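Local structure of transcriptional regulator fur family (Xanthomonas campestris pv. campestris, 7DH8) at the zinc ion site and the interface of chains A and B. The protein regulates transcription of zinc uptake genes as a Fur-family repressor, Zur, that zinc binding activates and that probably binds operator DNA as a dimer. Numbering follows the deposited sequence. Chains: chain A/B, Transcriptional regulator fur family.

Contact 1: the zinc ion site. Residues chain A 123, 125-128, 163, 166. With ZN (zinc ion), chain C.
Four cysteine thiolates from two CxxC motifs hold this zinc ion in a near-tetrahedral cage, the structural zinc site typical of Fur-family regulators. A:Cys123 and A:Cys126 come from the end of strand 119-123 and the loop after it; A:Cys163 and A:Cys166 come from the C-terminal tail, whose short helix 164-168 is thereby tied to the body of the domain. A:Cys123 shows how the cage is built. Its CB lies 3.2 Å from the ZN, and the side chain runs with SG anti to the backbone N (chi1 177°), so that the sulfur bonds the metal at 2.3 Å. The same SG accepts backbone N-H groups from both motifs: A:Arg125 N at 3.4 Å, A:Cys126 N almost straight, and A:Cys163 N at 3.3 Å. With three donors turned on it, this thiolate probably has part of its negative charge offset. A:Cys126 and A:Cys163 both place SG in the crowded position between backbone N and carbonyl carbon (chi1 near 75°), whereas A:Cys166 SG stands anti to its carbonyl carbon, beside the backbone N. In the second motif A:Cys166 N donates to A:Cys163 SG at 3.5 Å, 165° at the hydrogen.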
ATOM      1  N   CYS A 123      -1.446  -4.845  12.140  1.00 23.17           N
ATOM      2  CA  CYS A 123      -1.261  -6.209  12.585  1.00 26.76           C
ATOM      3  C   CYS A 123      -1.948  -7.113  11.576  1.00 31.34           C
ATOM      4  O   CYS A 123      -3.104  -6.882  11.233  1.00 27.86           O
ATOM      5  CB  CYS A 123      -1.848  -6.422  13.986  1.00 29.39           C
ATOM      6  SG  CYS A 123      -1.719  -8.106  14.548  1.00 29.73           S
ATOM      7  N   ARG A 125      -3.022 -10.091  12.165  1.00 30.63           N
ATOM      8  CA  ARG A 125      -3.998 -11.019  12.747  1.00 32.76           C
ATOM      9  C   ARG A 125      -5.246 -10.295  13.282  1.00 38.11           C
ATOM     10  O   ARG A 125      -6.375 -10.671  12.952  1.00 42.94           O
ATOM     11  CB  ARG A 125      -3.303 -11.838  13.838  1.00 24.25           C
ATOM     12  CG  ARG A 125      -4.274 -12.839  14.607  1.00 29.61           C
ATOM     13  CD  ARG A 125      -3.498 -13.875  15.398  1.00 41.66           C
ATOM     14  NE  ARG A 125      -2.418 -14.433  14.607  1.00 57.17           N
ATOM     15  CZ  ARG A 125      -1.263 -14.804  15.137  1.00 62.73           C
ATOM     16  NH1 ARG A 125      -1.101 -14.679  16.450  1.00 60.46           N
ATOM     17  NH2 ARG A 125      -0.283 -15.287  14.365  1.00 66.20           N
ATOM     18  N   CYS A 126      -5.076  -9.225  14.055  1.00 36.30           N
ATOM     19  CA  CYS A 126      -6.199  -8.538  14.679  1.00 33.33           C
ATOM     20  C   CYS A 126      -6.583  -7.270  13.934  1.00 36.95           C
ATOM     21  O   CYS A 126      -7.597  -6.637  14.293  1.00 31.52           O
ATOM     22  CB  CYS A 126      -5.864  -8.195  16.144  1.00 35.34           C
ATOM     23  SG  CYS A 126      -4.684  -6.804  16.397  1.00 32.37           S
ATOM     24  N   HIS A 127      -5.775  -6.880  12.933  1.00 33.07           N
ATOM     25  CA  HIS A 127      -6.007  -5.783  11.987  1.00 34.14           C
ATOM     26  C   HIS A 127      -5.922  -4.408  12.641  1.00 31.78           C
ATOM     27  O   HIS A 127      -6.329  -3.429  12.013  1.00 32.73           O
ATOM     28  CB  HIS A 127      -7.367  -5.922  11.262  1.00 33.45           C
ATOM     29  CG  HIS A 127      -7.633  -7.322  10.764  1.00 34.27           C
ATOM     30  ND1 HIS A 127      -8.684  -8.102  11.214  1.00 41.56           N
ATOM     31  CD2 HIS A 127      -6.926  -8.106   9.912  1.00 39.52           C
ATOM     32  CE1 HIS A 127      -8.621  -9.296  10.649  1.00 39.95           C
ATOM     33  NE2 HIS A 127      -7.574  -9.317   9.837  1.00 44.01           N
ATOM     34  N   SER A 128      -5.428  -4.295  13.878  1.00 25.23           N
ATOM     35  CA  SER A 128      -5.195  -2.957  14.421  1.00 34.87           C
ATOM     36  C   SER A 128      -4.188  -2.216  13.546  1.00 30.03           C
ATOM     37  O   SER A 128      -3.310  -2.833  12.915  1.00 30.73           O
ATOM     38  CB  SER A 128      -4.622  -2.993  15.846  1.00 34.49           C
ATOM     39  OG  SER A 128      -3.342  -3.651  15.805  1.00 34.68           O
ATOM     40  N   CYS A 163       1.055  -7.318  16.124  1.00 32.05           N
ATOM     41  CA  CYS A 163       1.175  -6.409  17.255  1.00 31.16           C
ATOM     42  C   CYS A 163       1.612  -7.179  18.514  1.00 29.24           C
ATOM     43  O   CYS A 163       1.694  -8.411  18.521  1.00 35.48           O
ATOM     44  CB  CYS A 163      -0.132  -5.677  17.474  1.00 27.19           C
ATOM     45  SG  CYS A 163      -1.413  -6.840  18.292  1.00 32.31           S
ATOM     46  N   CYS A 166      -0.828  -9.912  19.837  1.00 27.63           N
ATOM     47  CA  CYS A 166      -0.913 -11.126  19.041  1.00 29.97           C
ATOM     48  C   CYS A 166       0.394 -11.913  19.058  1.00 35.27           C
ATOM     49  O   CYS A 166       0.362 -13.150  19.065  1.00 38.60           O
ATOM     50  CB  CYS A 166      -1.325 -10.803  17.596  1.00 34.65           C
ATOM     51  SG  CYS A 166      -3.046 -10.152  17.407  1.00 37.44           S
TER
HETATM   52 ZN    ZN C 202      -2.743  -7.894  16.646  1.00 33.45          ZN

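Contact 2: the interface of chains A and B. Residues chain A 119, 137, 141, 155-159; chain B 119, 137, 141, 155-159.
Fur-family proteins dimerise through their C-terminal domains, and here strand 151-160 of each subunit pairs antiparallel with its twin about a two-fold axis, joining the two sheets. Bridges run from A:Gln155 opposite B:Val159 to A:Val159 opposite B:Gln155, with the two Leu157 residues facing each other at the centre.

The polar part is carried by the backbone. A:Thr156 N donates to B:Glu158 O at 2.9 Å, almost straight at 178°, and B:Glu158 N returns a bond to A:Thr156 O at 2.9 Å. The two-fold repeats both bonds with the chains exchanged, and each is received in the plane of its carbonyl.

Apolar packing lies on one side of the paired strands, where helix 135-146 of each chain adds its residues. A:Leu141, with CG anti to the carbonyl carbon (chi1 -74°) and an extended chi2 of 179°, sends CD2 to B:Pro119 CG at 3.7 Å, meeting the proline at about a right angle. The same CD2 lies 4.0 Å from B:Val137 CG2, again crosswise, while CD1 turns to B:Val159 CG2 at 4.2 Å. The side chains of A:Leu157 and B:Leu157 cross at about a right angle beside the axis, touching through their CD2 methyls at 3.8 Å, and the CG1 methyls of A:Val137 and B:Val137 approach obliquely to 4.2 Å.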
ATOM      1  N   PRO A 119       4.249   6.312   8.447  1.00 32.32           N
ATOM      2  CA  PRO A 119       4.112   4.861   8.579  1.00 32.68           C
ATOM      3  C   PRO A 119       2.927   4.489   9.457  1.00 27.85           C
ATOM      4  O   PRO A 119       2.592   5.165  10.439  1.00 30.09           O
ATOM      5  CB  PRO A 119       5.431   4.442   9.262  1.00 34.16           C
ATOM      6  CG  PRO A 119       6.374   5.659   9.056  1.00 37.72           C
ATOM      7  CD  PRO A 119       5.451   6.823   9.117  1.00 35.96           C
ATOM      8  N   VAL A 137      12.444   8.876   7.720  1.00 34.91           N
ATOM      9  CA  VAL A 137      12.096   7.867   6.711  1.00 32.16           C
ATOM     10  C   VAL A 137      11.487   8.514   5.484  1.00 33.07           C
ATOM     11  O   VAL A 137      11.832   8.150   4.346  1.00 33.11           O
ATOM     12  CB  VAL A 137      11.153   6.803   7.298  1.00 36.28           C
ATOM     13  CG1 VAL A 137      10.451   6.000   6.146  1.00 33.80           C
ATOM     14  CG2 VAL A 137      11.934   5.852   8.207  1.00 37.24           C
ATOM     15  N   LEU A 141      13.205   8.625   1.594  1.00 31.03           N
ATOM     16  CA  LEU A 141      12.563   8.132   0.382  1.00 29.22           C
ATOM     17  C   LEU A 141      12.324   9.242  -0.624  1.00 30.58           C
ATOM     18  O   LEU A 141      12.397   9.003  -1.842  1.00 30.14           O
ATOM     19  CB  LEU A 141      11.238   7.443   0.741  1.00 26.62           C
ATOM     20  CG  LEU A 141      11.339   6.060   1.389  1.00 37.90           C
ATOM     21  CD1 LEU A 141       9.862   5.510   1.725  1.00 33.96           C
ATOM     22  CD2 LEU A 141      12.100   5.115   0.486  1.00 31.69           C
ATOM     23  N   GLN A 155       3.453   9.260   0.136  1.00 30.92           N
ATOM     24  CA  GLN A 155       3.974   7.912   0.305  1.00 27.04           C
ATOM     25  C   GLN A 155       3.061   6.979   1.078  1.00 28.91           C
ATOM     26  O   GLN A 155       2.523   7.369   2.117  1.00 34.83           O
ATOM     27  CB  GLN A 155       5.317   8.017   1.088  1.00 26.78           C
ATOM     28  CG  GLN A 155       6.316   8.985   0.389  1.00 32.11           C
ATOM     29  CD  GLN A 155       7.640   9.042   1.160  1.00 33.37           C
ATOM     30  OE1 GLN A 155       7.896   8.193   2.006  1.00 35.02           O
ATOM     31  NE2 GLN A 155       8.467  10.038   0.877  1.00 28.96           N
ATOM     32  N   THR A 156       2.990   5.712   0.636  1.00 25.09           N
ATOM     33  CA  THR A 156       2.249   4.667   1.320  1.00 28.33           C
ATOM     34  C   THR A 156       3.275   3.836   2.050  1.00 30.77           C
ATOM     35  O   THR A 156       4.122   3.209   1.401  1.00 32.75           O
ATOM     36  CB  THR A 156       1.495   3.777   0.318  1.00 28.73           C
ATOM     37  OG1 THR A 156       0.513   4.556  -0.341  1.00 34.73           O
ATOM     38  CG2 THR A 156       0.794   2.623   1.081  1.00 33.78           C
ATOM     39  N   LEU A 157       3.224   3.851   3.390  1.00 28.35           N
ATOM     40  CA  LEU A 157       4.207   3.200   4.238  1.00 28.91           C
ATOM     41  C   LEU A 157       3.399   2.368   5.232  1.00 28.61           C
ATOM     42  O   LEU A 157       2.775   2.880   6.167  1.00 27.71           O
ATOM     43  CB  LEU A 157       5.136   4.197   4.955  1.00 24.61           C
ATOM     44  CG  LEU A 157       5.699   5.293   4.003  1.00 35.50           C
ATOM     45  CD1 LEU A 157       6.166   6.446   4.886  1.00 32.05           C
ATOM     46  CD2 LEU A 157       6.813   4.711   3.150  1.00 27.18           C
ATOM     47  N   GLU A 158       3.386   1.070   5.033  1.00 24.82           N
ATOM     48  CA  GLU A 158       2.575   0.229   5.912  1.00 26.82           C
ATOM     49  C   GLU A 158       3.423  -0.959   6.331  1.00 28.06           C
ATOM     50  O   GLU A 158       3.831  -1.765   5.501  1.00 33.89           O
ATOM     51  CB  GLU A 158       1.301  -0.174   5.195  1.00 25.00           C
ATOM     52  CG  GLU A 158       0.500   1.078   4.712  1.00 29.79           C
ATOM     53  CD  GLU A 158      -0.811   0.774   3.936  1.00 37.80           C
ATOM     54  OE1 GLU A 158      -1.093  -0.378   3.599  1.00 32.61           O
ATOM     55  OE2 GLU A 158      -1.543   1.737   3.653  1.00 35.83           O
ATOM     56  N   VAL A 159       3.655  -1.095   7.610  1.00 26.44           N
ATOM     57  CA  VAL A 159       4.489  -2.182   8.108  1.00 26.34           C
ATOM     58  C   VAL A 159       3.566  -3.301   8.549  1.00 29.47           C
ATOM     59  O   VAL A 159       2.681  -3.077   9.394  1.00 26.46           O
ATOM     60  CB  VAL A 159       5.395  -1.684   9.244  1.00 23.14           C
ATOM     61  CG1 VAL A 159       6.212  -2.836   9.816  1.00 22.56           C
ATOM     62  CG2 VAL A 159       6.313  -0.576   8.702  1.00 32.85           C
TER
ATOM     63  N   PRO B 119      11.265  -0.230  -1.513  1.00 32.32           N
ATOM     64  CA  PRO B 119      10.446   0.846  -2.072  1.00 32.68           C
ATOM     65  C   PRO B 119      10.245   0.675  -3.570  1.00 27.85           C
ATOM     66  O   PRO B 119      11.125   0.212  -4.309  1.00 30.09           O
ATOM     67  CB  PRO B 119      11.285   2.111  -1.791  1.00 34.16           C
ATOM     68  CG  PRO B 119      12.304   1.664  -0.707  1.00 37.72           C
ATOM     69  CD  PRO B 119      12.578   0.245  -1.059  1.00 35.96           C
ATOM     70  N   VAL B 137      16.185   2.347   5.076  1.00 34.91           N
ATOM     71  CA  VAL B 137      14.768   2.665   5.295  1.00 32.16           C
ATOM     72  C   VAL B 137      14.042   1.495   5.926  1.00 33.07           C
ATOM     73  O   VAL B 137      13.244   1.681   6.861  1.00 33.11           O
ATOM     74  CB  VAL B 137      14.089   3.093   3.984  1.00 36.28           C
ATOM     75  CG1 VAL B 137      12.527   3.008   4.124  1.00 33.80           C
ATOM     76  CG2 VAL B 137      14.512   4.516   3.612  1.00 37.24           C
ATOM     77  N   LEU B 141      12.357   1.396   9.831  1.00 31.03           N
ATOM     78  CA  LEU B 141      10.965   1.092  10.133  1.00 29.22           C
ATOM     79  C   LEU B 141      10.829  -0.165  10.972  1.00 30.58           C
ATOM     80  O   LEU B 141       9.921  -0.253  11.816  1.00 30.14           O
ATOM     81  CB  LEU B 141      10.170   0.950   8.827  1.00 26.62           C
ATOM     82  CG  LEU B 141       9.845   2.245   8.078  1.00 37.90           C
ATOM     83  CD1 LEU B 141       9.042   1.901   6.724  1.00 33.96           C
ATOM     84  CD2 LEU B 141       9.064   3.183   8.973  1.00 31.69           C
ATOM     85  N   GLN B 155       7.104  -5.121   4.582  1.00 30.92           N
ATOM     86  CA  GLN B 155       6.683  -3.734   4.458  1.00 27.04           C
ATOM     87  C   GLN B 155       6.218  -3.342   3.068  1.00 28.91           C
ATOM     88  O   GLN B 155       6.872  -3.686   2.082  1.00 34.83           O
ATOM     89  CB  GLN B 155       7.903  -2.834   4.820  1.00 26.78           C
ATOM     90  CG  GLN B 155       8.479  -3.185   6.223  1.00 32.11           C
ATOM     91  CD  GLN B 155       9.654  -2.262   6.570  1.00 33.37           C
ATOM     92  OE1 GLN B 155       9.843  -1.239   5.922  1.00 35.02           O
ATOM     93  NE2 GLN B 155      10.440  -2.626   7.573  1.00 28.96           N
ATOM     94  N   THR B 156       5.157  -2.518   3.005  1.00 25.09           N
ATOM     95  CA  THR B 156       4.650  -1.963   1.764  1.00 28.33           C
ATOM     96  C   THR B 156       5.140  -0.537   1.712  1.00 30.77           C
ATOM     97  O   THR B 156       4.754   0.270   2.566  1.00 32.75           O
ATOM     98  CB  THR B 156       3.113  -1.971   1.741  1.00 28.73           C
ATOM     99  OG1 THR B 156       2.659  -3.313   1.758  1.00 34.73           O
ATOM    100  CG2 THR B 156       2.613  -1.287   0.442  1.00 33.78           C
ATOM    101  N   LEU B 157       6.010  -0.231   0.737  1.00 28.35           N
ATOM    102  CA  LEU B 157       6.663   1.062   0.620  1.00 28.91           C
ATOM    103  C   LEU B 157       6.451   1.493  -0.829  1.00 28.61           C
ATOM    104  O   LEU B 157       7.067   0.978  -1.768  1.00 27.71           O
ATOM    105  CB  LEU B 157       8.157   1.015   0.986  1.00 24.61           C
ATOM    106  CG  LEU B 157       8.432   0.247   2.313  1.00 35.50           C
ATOM    107  CD1 LEU B 157       9.907  -0.145   2.297  1.00 32.05           C
ATOM    108  CD2 LEU B 157       8.064   1.122   3.500  1.00 27.18           C
ATOM    109  N   GLU B 158       5.561   2.438  -1.034  1.00 24.82           N
ATOM    110  CA  GLU B 158       5.268   2.845  -2.407  1.00 26.82           C
ATOM    111  C   GLU B 158       5.261   4.363  -2.450  1.00 28.06           C
ATOM    112  O   GLU B 158       4.440   5.008  -1.804  1.00 33.89           O
ATOM    113  CB  GLU B 158       3.951   2.233  -2.848  1.00 25.00           C
ATOM    114  CG  GLU B 158       3.975   0.676  -2.712  1.00 29.79           C
ATOM    115  CD  GLU B 158       2.661  -0.049  -3.109  1.00 37.80           C
ATOM    116  OE1 GLU B 158       1.636   0.591  -3.356  1.00 32.61           O
ATOM    117  OE2 GLU B 158       2.682  -1.290  -3.144  1.00 35.83           O
ATOM    118  N   VAL B 159       6.138   4.934  -3.234  1.00 26.44           N
ATOM    119  CA  VAL B 159       6.235   6.386  -3.315  1.00 26.34           C
ATOM    120  C   VAL B 159       5.437   6.830  -4.525  1.00 29.47           C
ATOM    121  O   VAL B 159       5.702   6.363  -5.647  1.00 26.46           O
ATOM    122  CB  VAL B 159       7.707   6.821  -3.389  1.00 23.14           C
ATOM    123  CG1 VAL B 159       7.807   8.332  -3.550  1.00 22.56           C
ATOM    124  CG2 VAL B 159       8.429   6.355  -2.113  1.00 32.85           C
TER

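Contact 3: the zinc ion site. Residues chain A 94, 97, 108-110, 113, 116, 118, 131. With ZN (zinc ion), chain D.
This looks like a regulatory metal site rather than a purely structural one, with no sign of catalysis; coordination by four protein side chains of mixed chemistry, from separate stretches of the chain and near tetrahedral, argues against an adventitious ion. A:His97 on strand 96-99 and A:His116 in a loop give imidazole NE2 atoms, at 2.0 Å and 2.2 Å from the ZN. A:Cys108 SG, anti to its backbone N (chi1 177°), binds at 2.1 Å. The A:Glu131 chain is extended from strand 129-131 and presents its carboxylate mainly through OE2, 2.0 Å from the metal; OE1 stays at 3.0 Å, a loose contact at most. A:His116 holds CG in the crowded position (chi1 54°), and its ring has A:Glu131 OE2 and A:Val118 CG1 at its edge, in plane. Over one face of that ring, toward the rim, sits A:Ser113 OG. A:Ser113 OG donates a hydrogen bond to A:His110 O at 2.7 Å, in the carbonyl plane, which may help to hold this loop beside the A:His116 ring. By joining these segments, the zinc would fix the relation of the DNA-binding and dimerisation domains in the activated form of the regulator.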
ATOM      1  N   GLY A  94      -6.539  15.364   5.136  1.00 59.35           N
ATOM      2  CA  GLY A  94      -5.710  14.646   6.080  1.00 52.22           C
ATOM      3  C   GLY A  94      -6.348  14.308   7.407  1.00 49.42           C
ATOM      4  O   GLY A  94      -5.613  13.999   8.354  1.00 46.36           O
ATOM      5  N   HIS A  97      -7.155   8.564   6.965  1.00 27.69           N
ATOM      6  CA  HIS A  97      -6.182   7.944   6.099  1.00 28.50           C
ATOM      7  C   HIS A  97      -6.812   6.711   5.498  1.00 33.18           C
ATOM      8  O   HIS A  97      -7.476   5.953   6.203  1.00 26.57           O
ATOM      9  CB  HIS A  97      -4.896   7.531   6.845  1.00 28.18           C
ATOM     10  CG  HIS A  97      -4.150   8.686   7.443  1.00 30.38           C
ATOM     11  ND1 HIS A  97      -3.303   9.478   6.698  1.00 33.69           N
ATOM     12  CD2 HIS A  97      -4.104   9.169   8.707  1.00 32.75           C
ATOM     13  CE1 HIS A  97      -2.788  10.420   7.473  1.00 34.36           C
ATOM     14  NE2 HIS A  97      -3.232  10.233   8.706  1.00 30.97           N
ATOM     15  N   CYS A 108      -7.176  10.198  11.426  1.00 38.44           N
ATOM     16  CA  CYS A 108      -5.838  10.658  11.780  1.00 35.60           C
ATOM     17  C   CYS A 108      -5.809  11.080  13.250  1.00 42.44           C
ATOM     18  O   CYS A 108      -6.621  11.902  13.695  1.00 47.39           O
ATOM     19  CB  CYS A 108      -5.380  11.806  10.894  1.00 35.25           C
ATOM     20  SG  CYS A 108      -3.691  12.476  11.406  1.00 35.75           S
ATOM     21  N   HIS A 109      -4.862  10.511  13.987  1.00 39.95           N
ATOM     22  CA  HIS A 109      -4.692  10.727  15.421  1.00 54.94           C
ATOM     23  C   HIS A 109      -4.293  12.183  15.736  1.00 59.18           C
ATOM     24  O   HIS A 109      -4.685  12.686  16.798  1.00 63.95           O
ATOM     25  CB  HIS A 109      -3.884   9.561  16.007  1.00 62.53           C
ATOM     26  CG  HIS A 109      -2.416   9.607  15.687  1.00 76.64           C
ATOM     27  ND1 HIS A 109      -1.438   9.262  16.601  1.00 82.50           N
ATOM     28  CD2 HIS A 109      -1.757   9.999  14.569  1.00 81.46           C
ATOM     29  CE1 HIS A 109      -0.243   9.424  16.055  1.00 82.23           C
ATOM     30  NE2 HIS A 109      -0.409   9.874  14.824  1.00 81.73           N
ATOM     31  N   HIS A 110      -3.529  12.877  14.845  1.00 60.52           N
ATOM     32  CA  HIS A 110      -3.215  14.304  14.955  1.00 60.04           C
ATOM     33  C   HIS A 110      -3.544  14.982  13.632  1.00 66.45           C
ATOM     34  O   HIS A 110      -2.825  14.826  12.631  1.00 64.71           O
ATOM     35  CB  HIS A 110      -1.731  14.326  15.298  1.00 59.01           C
ATOM     36  CG  HIS A 110      -1.482  14.068  16.751  1.00 68.50           C
ATOM     37  ND1 HIS A 110      -2.040  14.853  17.741  1.00 70.44           N
ATOM     38  CD2 HIS A 110      -0.828  13.064  17.387  1.00 67.42           C
ATOM     39  CE1 HIS A 110      -1.715  14.362  18.925  1.00 72.21           C
ATOM     40  NE2 HIS A 110      -0.985  13.275  18.739  1.00 71.33           N
ATOM     41  N   SER A 113      -1.946  18.104  10.680  1.00 77.74           N
ATOM     42  CA  SER A 113      -0.533  17.874  10.376  1.00 75.99           C
ATOM     43  C   SER A 113      -0.713  18.123   8.875  1.00 74.91           C
ATOM     44  O   SER A 113       0.111  17.666   8.068  1.00 70.01           O
ATOM     45  CB  SER A 113       0.069  16.487  10.678  1.00 71.21           C
ATOM     46  OG  SER A 113      -0.919  15.482  10.888  1.00 69.49           O
ATOM     47  N   HIS A 116      -0.146  14.473   4.981  1.00 54.64           N
ATOM     48  CA  HIS A 116       1.182  14.063   5.394  1.00 46.34           C
ATOM     49  C   HIS A 116       1.319  12.593   5.081  1.00 38.85           C
ATOM     50  O   HIS A 116       0.336  11.853   5.057  1.00 39.90           O
ATOM     51  CB  HIS A 116       1.386  14.271   6.893  1.00 43.09           C
ATOM     52  CG  HIS A 116       0.336  13.603   7.729  1.00 49.56           C
ATOM     53  ND1 HIS A 116      -0.957  14.068   7.801  1.00 52.31           N
ATOM     54  CD2 HIS A 116       0.376  12.491   8.505  1.00 48.98           C
ATOM     55  CE1 HIS A 116      -1.655  13.299   8.616  1.00 50.42           C
ATOM     56  NE2 HIS A 116      -0.871  12.332   9.046  1.00 43.91           N
ATOM     57  N   VAL A 118       3.001   9.099   6.526  1.00 32.92           N
ATOM     58  CA  VAL A 118       3.459   8.530   7.804  1.00 33.16           C
ATOM     59  C   VAL A 118       3.376   7.012   7.748  1.00 27.32           C
ATOM     60  O   VAL A 118       2.497   6.471   7.094  1.00 30.03           O
ATOM     61  CB  VAL A 118       2.635   9.013   9.007  1.00 33.24           C
ATOM     62  CG1 VAL A 118       2.884  10.468   9.301  1.00 38.19           C
ATOM     63  CG2 VAL A 118       1.127   8.650   8.816  1.00 29.13           C
ATOM     64  N   GLU A 131      -0.594   4.574  13.854  1.00 32.64           N
ATOM     65  CA  GLU A 131      -0.060   5.631  13.018  1.00 32.11           C
ATOM     66  C   GLU A 131       1.157   6.229  13.701  1.00 31.15           C
ATOM     67  O   GLU A 131       1.030   6.742  14.800  1.00 33.78           O
ATOM     68  CB  GLU A 131      -1.086   6.739  12.809  1.00 34.10           C
ATOM     69  CG  GLU A 131      -0.504   7.852  11.896  1.00 29.68           C
ATOM     70  CD  GLU A 131      -1.506   8.966  11.593  1.00 34.29           C
ATOM     71  OE1 GLU A 131      -2.706   8.822  11.921  1.00 30.39           O
ATOM     72  OE2 GLU A 131      -1.098   9.997  10.988  1.00 34.66           O
TER
HETATM   73 ZN    ZN D 201      -2.467  11.295  10.239  1.00 34.00          ZN

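Contact 1 and contact 3, two zinc sites of one subunit, have C-alpha centres about 20 Å apart, while the C-alpha centre of contact 2 is about 18 Å from that of contact 1 and about 15 Å from that of contact 3. Strand 119-123 joins them: A:Pro119 at its start packs in contact 2 and A:Cys123 at its end binds metal in contact 1, with A:Val118 of contact 3 directly before it. Strand 151-160 of contact 2 leads on to A:Cys163 of contact 1. Contact 1 may thus steady the framework of the dimer, while zinc at contact 3 could set how each DNA-binding domain stands on it.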